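Local coordinates for glutamate receptor kainate-like protein (PDB 4ZDM), which binds glycine in its ligand-binding domain and probably serves as a subunit of a glycine-activated ion channel of the glutamate receptor family, at residues 36-41 with 249-254. Numbering follows the deposited sequence.
Sequences CYTGVN and AKYENQ
Y251 lays one face of its ring over the backbone of G39 and V40, just where the loop turns into helix 40-52. The backbone N of V40 stands 3.6 Å above the ring plane toward the rim, and G39 CA lies 3.4 Å from Y251 CZ. Glycine suits this N-cap position: at phi 129° and psi 162° a CB would press on the preceding carbonyl oxygen. Next to G39, V40 CG2 packs 3.7 Å from Y251 CD2; with CG1 anti to the backbone N (chi1 171°), CG2 is the branch that reaches the ring. Tyrosine also brings a hydroxyl, which accepts a hydrogen bond from G39 N (2.9 Å to Y251 OH) and is hydrogen-bonded to E43 OE1 as well. A phenylalanine here would probably leave G39 N without this acceptor and E43 without one partner. The outer side is looser: exposed T38 merely brings CB near the ring plane, 3.8 Å from Y251 OH. K250 reaches the same E43 through a salt bridge. Helix 243-254, the last of the chain, is thereby fastened to the start of helix 40-52, which N41 links to strand 90-92 through V92 O.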
# COMPACT_ATOMS: atom_id res chain seq x y z
N CYS A 36 -5.72 -3.22 17.44
CA CYS A 36 -7.05 -2.83 17.84
C CYS A 36 -8.07 -3.95 17.66
O CYS A 36 -9.26 -3.75 17.92
CB CYS A 36 -7.54 -1.63 17.04
SG CYS A 36 -6.65 -0.06 17.29
N TYR A 37 -7.64 -5.14 17.19
CA TYR A 37 -8.56 -6.21 16.82
C TYR A 37 -8.25 -7.54 17.49
O TYR A 37 -7.11 -7.79 17.88
CB TYR A 37 -8.48 -6.45 15.30
CG TYR A 37 -8.91 -5.27 14.47
CD1 TYR A 37 -8.02 -4.19 14.19
CD2 TYR A 37 -10.22 -5.15 14.02
CE1 TYR A 37 -8.41 -3.11 13.45
CE2 TYR A 37 -10.60 -4.07 13.27
CZ TYR A 37 -9.71 -3.06 12.99
OH TYR A 37 -10.18 -1.98 12.27
N THR A 38 -9.30 -8.36 17.59
CA THR A 38 -9.18 -9.77 17.96
C THR A 38 -9.95 -10.62 16.94
O THR A 38 -10.50 -10.06 15.98
CB THR A 38 -9.74 -10.08 19.38
OG1 THR A 38 -11.15 -9.76 19.37
CG2 THR A 38 -8.99 -9.28 20.46
N GLY A 39 -9.91 -11.94 17.09
CA GLY A 39 -10.62 -12.86 16.23
C GLY A 39 -9.72 -13.96 15.69
O GLY A 39 -8.50 -13.87 15.70
N VAL A 40 -10.35 -15.01 15.22
CA VAL A 40 -9.64 -16.17 14.67
C VAL A 40 -8.64 -15.75 13.62
O VAL A 40 -7.46 -16.14 13.63
CB VAL A 40 -10.64 -17.19 14.07
CG1 VAL A 40 -9.91 -18.29 13.32
CG2 VAL A 40 -11.54 -17.76 15.15
N ASN A 41 -9.10 -14.94 12.69
CA ASN A 41 -8.27 -14.62 11.53
C ASN A 41 -7.19 -13.59 11.88
O ASN A 41 -6.12 -13.58 11.25
CB ASN A 41 -9.11 -14.09 10.38
CG ASN A 41 -10.03 -15.12 9.78
OD1 ASN A 41 -10.44 -16.09 10.43
ND2 ASN A 41 -10.46 -14.88 8.54
N ALA A 249 -12.69 -22.81 18.21
CA ALA A 249 -13.31 -23.25 19.47
C ALA A 249 -13.06 -22.30 20.61
O ALA A 249 -13.97 -22.05 21.47
CB ALA A 249 -12.81 -24.66 19.82
N LYS A 250 -11.87 -21.70 20.69
CA LYS A 250 -11.60 -20.74 21.73
C LYS A 250 -12.57 -19.56 21.67
O LYS A 250 -13.11 -19.10 22.71
CB LYS A 250 -10.16 -20.26 21.65
CG LYS A 250 -9.82 -19.22 22.69
CD LYS A 250 -8.38 -18.77 22.63
CE LYS A 250 -8.18 -17.86 21.45
NZ LYS A 250 -6.79 -17.34 21.52
N TYR A 251 -12.78 -19.01 20.47
CA TYR A 251 -13.67 -17.88 20.36
C TYR A 251 -15.13 -18.26 20.56
O TYR A 251 -15.89 -17.49 21.17
CB TYR A 251 -13.47 -17.18 18.98
CG TYR A 251 -12.28 -16.26 18.99
CD1 TYR A 251 -12.39 -14.96 19.42
CD2 TYR A 251 -11.02 -16.71 18.63
CE1 TYR A 251 -11.31 -14.14 19.48
CE2 TYR A 251 -9.91 -15.90 18.72
CZ TYR A 251 -10.05 -14.61 19.13
OH TYR A 251 -8.99 -13.76 19.20
N GLU A 252 -15.51 -19.46 20.11
CA GLU A 252 -16.86 -19.98 20.34
C GLU A 252 -17.14 -20.09 21.83
O GLU A 252 -18.20 -19.75 22.31
CB GLU A 252 -16.96 -21.35 19.67
CG GLU A 252 -18.25 -21.72 19.04
CD GLU A 252 -18.09 -23.07 18.34
OE1 GLU A 252 -16.99 -23.67 18.45
OE2 GLU A 252 -19.05 -23.54 17.70
N ASN A 253 -16.15 -20.55 22.57
CA ASN A 253 -16.30 -20.69 24.03
C ASN A 253 -16.23 -19.36 24.79
O ASN A 253 -16.78 -19.26 25.90
CB ASN A 253 -15.25 -21.66 24.55
CG ASN A 253 -15.51 -23.09 24.09
OD1 ASN A 253 -16.66 -23.52 24.00
ND2 ASN A 253 -14.44 -23.83 23.78
N GLN A 254 -15.56 -18.36 24.25
CA GLN A 254 -15.51 -17.03 24.86
C GLN A 254 -16.87 -16.34 24.79
O GLN A 254 -17.13 -15.40 25.54
CB GLN A 254 -14.47 -16.12 24.20
CG GLN A 254 -13.03 -16.46 24.52
CD GLN A 254 -12.04 -15.48 23.93
OE1 GLN A 254 -12.41 -14.54 23.22
NE2 GLN A 254 -10.75 -15.70 24.23